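Local coordinates for putative immunoglobulin-blocking virulence protein (Mycoplasma mycoides subsp. capri, PDB 7ADK), which probably acts together with a partner lipoprotein to block host immunoglobulins as a mycoplasma virulence factor, at residues F551-F561 with P606-I617. Sequence-based numbering, arbitrary orientation.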
ATOM      1  N   PHE A 551      -7.353   7.491 -19.020  1.00 54.58           N
ATOM      2  CA  PHE A 551      -8.673   7.099 -18.563  1.00 54.58           C
ATOM      3  C   PHE A 551      -9.176   5.887 -19.330  1.00 54.58           C
ATOM      4  O   PHE A 551      -9.400   5.956 -20.532  1.00 54.58           O
ATOM      5  CB  PHE A 551      -9.631   8.270 -18.748  1.00 54.58           C
ATOM      6  CG  PHE A 551      -9.292   9.508 -17.958  1.00 54.58           C
ATOM      7  CD1 PHE A 551      -9.725   9.625 -16.634  1.00 54.58           C
ATOM      8  CD2 PHE A 551      -8.582  10.557 -18.554  1.00 54.58           C
ATOM      9  CE1 PHE A 551      -9.473  10.799 -15.915  1.00 54.58           C
ATOM     10  CE2 PHE A 551      -8.327  11.727 -17.834  1.00 54.58           C
ATOM     11  CZ  PHE A 551      -8.776  11.850 -16.515  1.00 54.58           C
ATOM     12  N   ASN A 552      -9.430   4.785 -18.635  1.00 52.90           N
ATOM     13  CA  ASN A 552     -10.150   3.641 -19.186  1.00 52.90           C
ATOM     14  C   ASN A 552     -11.583   3.506 -18.625  1.00 52.90           C
ATOM     15  O   ASN A 552     -12.272   2.552 -18.962  1.00 52.90           O
ATOM     16  CB  ASN A 552      -9.280   2.379 -19.022  1.00 52.90           C
ATOM     17  CG  ASN A 552      -9.301   1.497 -20.256  1.00 52.90           C
ATOM     18  OD1 ASN A 552     -10.328   1.007 -20.693  1.00 52.90           O
ATOM     19  ND2 ASN A 552      -8.183   1.272 -20.881  1.00 52.90           N
ATOM     20  N   THR A 553     -12.051   4.450 -17.803  1.00 53.38           N
ATOM     21  CA  THR A 553     -13.379   4.445 -17.159  1.00 53.38           C
ATOM     22  C   THR A 553     -14.228   5.619 -17.623  1.00 53.38           C
ATOM     23  O   THR A 553     -13.749   6.744 -17.669  1.00 53.38           O
ATOM     24  CB  THR A 553     -13.280   4.488 -15.623  1.00 53.38           C
ATOM     25  OG1 THR A 553     -12.623   3.354 -15.153  1.00 53.38           O
ATOM     26  CG2 THR A 553     -14.617   4.505 -14.894  1.00 53.38           C
ATOM     27  N   LEU A 554     -15.512   5.357 -17.874  1.00 51.28           N
ATOM     28  CA  LEU A 554     -16.566   6.361 -17.941  1.00 51.28           C
ATOM     29  C   LEU A 554     -17.414   6.289 -16.664  1.00 51.28           C
ATOM     30  O   LEU A 554     -17.963   5.237 -16.359  1.00 51.28           O
ATOM     31  CB  LEU A 554     -17.433   6.121 -19.185  1.00 51.28           C
ATOM     32  CG  LEU A 554     -16.702   6.107 -20.527  1.00 51.28           C
ATOM     33  CD1 LEU A 554     -17.714   5.964 -21.651  1.00 51.28           C
ATOM     34  CD2 LEU A 554     -15.909   7.381 -20.729  1.00 51.28           C
ATOM     35  N   ALA A 555     -17.542   7.393 -15.930  1.00 59.77           N
ATOM     36  CA  ALA A 555     -18.280   7.463 -14.668  1.00 59.77           C
ATOM     37  C   ALA A 555     -19.379   8.530 -14.715  1.00 59.77           C
ATOM     38  O   ALA A 555     -19.090   9.717 -14.685  1.00 59.77           O
ATOM     39  CB  ALA A 555     -17.307   7.717 -13.522  1.00 59.77           C
ATOM     40  N   PHE A 556     -20.645   8.128 -14.760  1.00 65.61           N
ATOM     41  CA  PHE A 556     -21.787   9.043 -14.759  1.00 65.61           C
ATOM     42  C   PHE A 556     -22.161   9.493 -13.337  1.00 65.61           C
ATOM     43  O   PHE A 556     -21.938   8.761 -12.375  1.00 65.61           O
ATOM     44  CB  PHE A 556     -22.940   8.396 -15.524  1.00 65.61           C
ATOM     45  CG  PHE A 556     -22.626   8.195 -16.992  1.00 65.61           C
ATOM     46  CD1 PHE A 556     -22.879   9.233 -17.903  1.00 65.61           C
ATOM     47  CD2 PHE A 556     -22.060   6.994 -17.449  1.00 65.61           C
ATOM     48  CE1 PHE A 556     -22.591   9.065 -19.266  1.00 65.61           C
ATOM     49  CE2 PHE A 556     -21.773   6.826 -18.813  1.00 65.61           C
ATOM     50  CZ  PHE A 556     -22.040   7.859 -19.723  1.00 65.61           C
ATOM     51  N   ASP A 557     -22.708  10.697 -13.193  1.00 75.74           N
ATOM     52  CA  ASP A 557     -23.074  11.290 -11.904  1.00 75.74           C
ATOM     53  C   ASP A 557     -24.598  11.237 -11.677  1.00 75.74           C
ATOM     54  O   ASP A 557     -25.367  10.876 -12.567  1.00 75.74           O
ATOM     55  CB  ASP A 557     -22.460  12.700 -11.775  1.00 75.74           C
ATOM     56  CG  ASP A 557     -22.179  13.135 -10.323  1.00 75.74           C
ATOM     57  OD1 ASP A 557     -22.613  12.442  -9.374  1.00 75.74           O
ATOM     58  OD2 ASP A 557     -21.495  14.166 -10.122  1.00 75.74           O
ATOM     59  N   GLN A 558     -25.069  11.541 -10.470  1.00 77.21           N
ATOM     60  CA  GLN A 558     -26.473  11.321 -10.100  1.00 77.21           C
ATOM     61  C   GLN A 558     -27.478  12.141 -10.916  1.00 77.21           C
ATOM     62  O   GLN A 558     -28.540  11.634 -11.255  1.00 77.21           O
ATOM     63  CB  GLN A 558     -26.690  11.559  -8.603  1.00 77.21           C
ATOM     64  CG  GLN A 558     -28.102  11.204  -8.111  1.00 77.21           C
ATOM     65  CD  GLN A 558     -28.526   9.761  -8.403  1.00 77.21           C
ATOM     66  OE1 GLN A 558     -28.286   8.833  -7.650  1.00 77.21           O
ATOM     67  NE2 GLN A 558     -29.194   9.506  -9.497  1.00 77.21           N
ATOM     68  N   GLU A 559     -27.138  13.376 -11.266  1.00 82.36           N
ATOM     69  CA  GLU A 559     -27.945  14.294 -12.070  1.00 82.36           C
ATOM     70  C   GLU A 559     -28.071  13.898 -13.561  1.00 82.36           C
ATOM     71  O   GLU A 559     -28.725  14.592 -14.339  1.00 82.36           O
ATOM     72  CB  GLU A 559     -27.423  15.728 -11.866  1.00 82.36           C
ATOM     73  CG  GLU A 559     -25.924  15.974 -12.151  1.00 82.36           C
ATOM     74  CD  GLU A 559     -25.035  15.962 -10.890  1.00 82.36           C
ATOM     75  OE1 GLU A 559     -25.230  15.102 -10.011  1.00 82.36           O
ATOM     76  OE2 GLU A 559     -24.148  16.830 -10.757  1.00 82.36           O
ATOM     77  N   ASP A 560     -27.482  12.774 -13.980  1.00 81.52           N
ATOM     78  CA  ASP A 560     -27.547  12.218 -15.341  1.00 81.52           C
ATOM     79  C   ASP A 560     -28.652  11.157 -15.520  1.00 81.52           C
ATOM     80  O   ASP A 560     -28.723  10.508 -16.558  1.00 81.52           O
ATOM     81  CB  ASP A 560     -26.170  11.665 -15.751  1.00 81.52           C
ATOM     82  CG  ASP A 560     -24.996  12.640 -15.599  1.00 81.52           C
ATOM     83  OD1 ASP A 560     -25.189  13.864 -15.750  1.00 81.52           O
ATOM     84  OD2 ASP A 560     -23.853  12.177 -15.398  1.00 81.52           O
ATOM     85  N   PHE A 561     -29.519  10.958 -14.523  1.00 79.46           N
ATOM     86  CA  PHE A 561     -30.528   9.896 -14.490  1.00 79.46           C
ATOM     87  C   PHE A 561     -31.805  10.329 -13.732  1.00 79.46           C
ATOM     88  O   PHE A 561     -32.272   9.647 -12.824  1.00 79.46           O
ATOM     89  CB  PHE A 561     -29.852   8.639 -13.925  1.00 79.46           C
ATOM     90  CG  PHE A 561     -30.643   7.352 -14.030  1.00 79.46           C
ATOM     91  CD1 PHE A 561     -30.829   6.740 -15.279  1.00 79.46           C
ATOM     92  CD2 PHE A 561     -31.209   6.772 -12.881  1.00 79.46           C
ATOM     93  CE1 PHE A 561     -31.591   5.572 -15.382  1.00 79.46           C
ATOM     94  CE2 PHE A 561     -31.989   5.619 -12.989  1.00 79.46           C
ATOM     95  CZ  PHE A 561     -32.177   5.016 -14.238  1.00 79.46           C
ATOM     96  N   PRO A 606     -12.588   3.564 -23.796  1.00 51.54           N
ATOM     97  CA  PRO A 606     -12.603   3.226 -22.378  1.00 51.54           C
ATOM     98  C   PRO A 606     -13.575   2.080 -22.084  1.00 51.54           C
ATOM     99  O   PRO A 606     -14.793   2.212 -22.189  1.00 51.54           O
ATOM    100  CB  PRO A 606     -12.924   4.512 -21.630  1.00 51.54           C
ATOM    101  CG  PRO A 606     -13.566   5.391 -22.666  1.00 51.54           C
ATOM    102  CD  PRO A 606     -12.998   4.930 -23.994  1.00 51.54           C
ATOM    103  N   THR A 607     -13.010   0.926 -21.741  1.00 53.46           N
ATOM    104  CA  THR A 607     -13.688  -0.363 -21.540  1.00 53.46           C
ATOM    105  C   THR A 607     -14.321  -0.540 -20.152  1.00 53.46           C
ATOM    106  O   THR A 607     -14.943  -1.570 -19.910  1.00 53.46           O
ATOM    107  CB  THR A 607     -12.747  -1.542 -21.828  1.00 53.46           C
ATOM    108  OG1 THR A 607     -11.666  -1.578 -20.926  1.00 53.46           O
ATOM    109  CG2 THR A 607     -12.193  -1.531 -23.238  1.00 53.46           C
ATOM    110  N   GLY A 608     -14.217   0.431 -19.248  1.00 52.11           N
ATOM    111  CA  GLY A 608     -14.901   0.435 -17.956  1.00 52.11           C
ATOM    112  C   GLY A 608     -16.135   1.334 -17.898  1.00 52.11           C
ATOM    113  O   GLY A 608     -16.116   2.444 -18.416  1.00 52.11           O
ATOM    114  N   LEU A 609     -17.188   0.888 -17.204  1.00 50.70           N
ATOM    115  CA  LEU A 609     -18.329   1.707 -16.787  1.00 50.70           C
ATOM    116  C   LEU A 609     -18.483   1.714 -15.271  1.00 50.70           C
ATOM    117  O   LEU A 609     -18.598   0.669 -14.648  1.00 50.70           O
ATOM    118  CB  LEU A 609     -19.634   1.225 -17.440  1.00 50.70           C
ATOM    119  CG  LEU A 609     -19.919   1.809 -18.828  1.00 50.70           C
ATOM    120  CD1 LEU A 609     -21.126   1.105 -19.421  1.00 50.70           C
ATOM    121  CD2 LEU A 609     -20.255   3.290 -18.769  1.00 50.70           C
ATOM    122  N   ASP A 610     -18.551   2.901 -14.683  1.00 59.44           N
ATOM    123  CA  ASP A 610     -18.837   3.113 -13.265  1.00 59.44           C
ATOM    124  C   ASP A 610     -20.186   3.829 -13.069  1.00 59.44           C
ATOM    125  O   ASP A 610     -20.400   4.946 -13.537  1.00 59.44           O
ATOM    126  CB  ASP A 610     -17.664   3.865 -12.625  1.00 59.44           C
ATOM    127  CG  ASP A 610     -17.928   4.258 -11.170  1.00 59.44           C
ATOM    128  OD1 ASP A 610     -18.591   3.484 -10.453  1.00 59.44           O
ATOM    129  OD2 ASP A 610     -17.523   5.357 -10.742  1.00 59.44           O
ATOM    130  N   PHE A 611     -21.089   3.189 -12.334  1.00 62.93           N
ATOM    131  CA  PHE A 611     -22.378   3.727 -11.933  1.00 62.93           C
ATOM    132  C   PHE A 611     -22.503   3.932 -10.417  1.00 62.93           C
ATOM    133  O   PHE A 611     -23.597   4.137  -9.917  1.00 62.93           O
ATOM    134  CB  PHE A 611     -23.493   2.868 -12.536  1.00 62.93           C
ATOM    135  CG  PHE A 611     -23.530   2.850 -14.051  1.00 62.93           C
ATOM    136  CD1 PHE A 611     -23.792   4.034 -14.758  1.00 62.93           C
ATOM    137  CD2 PHE A 611     -23.361   1.653 -14.760  1.00 62.93           C
ATOM    138  CE1 PHE A 611     -23.920   4.021 -16.154  1.00 62.93           C
ATOM    139  CE2 PHE A 611     -23.479   1.637 -16.159  1.00 62.93           C
ATOM    140  CZ  PHE A 611     -23.760   2.823 -16.857  1.00 62.93           C
ATOM    141  N   SER A 612     -21.408   3.949  -9.658  1.00 66.60           N
ATOM    142  CA  SER A 612     -21.402   4.147  -8.200  1.00 66.60           C
ATOM    143  C   SER A 612     -22.068   5.436  -7.702  1.00 66.60           C
ATOM    144  O   SER A 612     -22.605   5.471  -6.600  1.00 66.60           O
ATOM    145  CB  SER A 612     -19.970   4.166  -7.685  1.00 66.60           C
ATOM    146  OG  SER A 612     -19.311   2.985  -8.045  1.00 66.60           O
ATOM    147  N   ARG A 613     -22.053   6.514  -8.490  1.00 72.81           N
ATOM    148  CA  ARG A 613     -22.704   7.779  -8.115  1.00 72.81           C
ATOM    149  C   ARG A 613     -24.191   7.814  -8.470  1.00 72.81           C
ATOM    150  O   ARG A 613     -24.876   8.699  -7.984  1.00 72.81           O
ATOM    151  CB  ARG A 613     -21.983   8.967  -8.758  1.00 72.81           C
ATOM    152  CG  ARG A 613     -20.512   9.114  -8.369  1.00 72.81           C
ATOM    153  CD  ARG A 613     -19.884  10.228  -9.192  1.00 72.81           C
ATOM    154  NE  ARG A 613     -18.436  10.317  -9.009  1.00 72.81           N
ATOM    155  CZ  ARG A 613     -17.566  10.855  -9.837  1.00 72.81           C
ATOM    156  NH1 ARG A 613     -17.912  11.381 -10.962  1.00 72.81           N
ATOM    157  NH2 ARG A 613     -16.315  10.867  -9.552  1.00 72.81           N
ATOM    158  N   VAL A 614     -24.705   6.893  -9.289  1.00 68.70           N
ATOM    159  CA  VAL A 614     -26.058   6.948  -9.864  1.00 68.70           C
ATOM    160  C   VAL A 614     -26.858   5.716  -9.465  1.00 68.70           C
ATOM    161  O   VAL A 614     -26.788   4.650 -10.071  1.00 68.70           O
ATOM    162  CB  VAL A 614     -26.013   7.262 -11.369  1.00 68.70           C
ATOM    163  CG1 VAL A 614     -25.069   6.403 -12.203  1.00 68.70           C
ATOM    164  CG2 VAL A 614     -27.388   7.219 -12.017  1.00 68.70           C
ATOM    165  N   THR A 615     -27.618   5.855  -8.381  1.00 68.95           N
ATOM    166  CA  THR A 615     -28.058   4.726  -7.545  1.00 68.95           C
ATOM    167  C   THR A 615     -29.176   3.870  -8.142  1.00 68.95           C
ATOM    168  O   THR A 615     -29.419   2.767  -7.657  1.00 68.95           O
ATOM    169  CB  THR A 615     -28.467   5.198  -6.140  1.00 68.95           C
ATOM    170  OG1 THR A 615     -29.632   5.991  -6.177  1.00 68.95           O
ATOM    171  CG2 THR A 615     -27.374   6.020  -5.466  1.00 68.95           C
ATOM    172  N   GLY A 616     -29.875   4.344  -9.179  1.00 69.49           N
ATOM    173  CA  GLY A 616     -30.984   3.605  -9.794  1.00 69.49           C
ATOM    174  C   GLY A 616     -30.582   2.489 -10.767  1.00 69.49           C
ATOM    175  O   GLY A 616     -31.348   1.553 -10.975  1.00 69.49           O
ATOM    176  N   ILE A 617     -29.380   2.537 -11.339  1.00 66.86           N
ATOM    177  CA  ILE A 617     -28.909   1.587 -12.350  1.00 66.86           C
ATOM    178  C   ILE A 617     -28.452   0.272 -11.700  1.00 66.86           C
ATOM    179  O   ILE A 617     -27.601   0.267 -10.809  1.00 66.86           O
ATOM    180  CB  ILE A 617     -27.800   2.219 -13.218  1.00 66.86           C
ATOM    181  CG1 ILE A 617     -28.310   3.506 -13.886  1.00 66.86           C
ATOM    182  CG2 ILE A 617     -27.298   1.243 -14.290  1.00 66.86           C
ATOM    183  CD1 ILE A 617     -27.243   4.299 -14.605  1.00 66.86           C
TER
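Q558 carries its CG anti to the backbone N (chi1 -174°) and then bends at chi2 (56°), which turns the amide back on T615; F561, with CG likewise anti to N (chi1 -170°), turns one face of its ring to I617. The Q558 amide oxygen OE1 accepts from the backbone N of T615 at 3.1 Å, nearly straight at the hydrogen, while the hydroxyl of T615 adds a weak bond. I617 CG1 stands 4.1 Å from the centre of the F561 ring, a CH-pi contact over its face, and V614 CG2 touches F561 CB.

Upstream, strands 553-555 and 608-610 pair in parallel, as neighbours in a five-stranded parallel sheet. L554 is held through both its backbone N and its O: the N donates to G608 O at 3.0 Å and the O accepts from D610 N at 2.9 Å. Before the strands, N552 OD1 takes two donors from T607, the backbone N at 2.9 Å and OG1, the latter above the carbonyl plane.

L554 and L609 point to one face of the sheet, and the F556 ring reaches L609 just past the strand: L609 CD2 meets that ring at its edge, 3.8 Å from CE2, and L554 CD2 packs on P606 CG. Helix 567-579 covers this face, L573 against L609 and Y577 against L554. T553, A555 and D610 lie on the other side.

Two side-chain amide oxygens thus stand in for backbone acceptors on either side of the paired strands, each accepting one backbone N-H and, weakly at T615, the hydroxyl of the same threonine; the loop after strand 553-555 also packs, through D557 and Q558, on G681 of the lipoprotein chain.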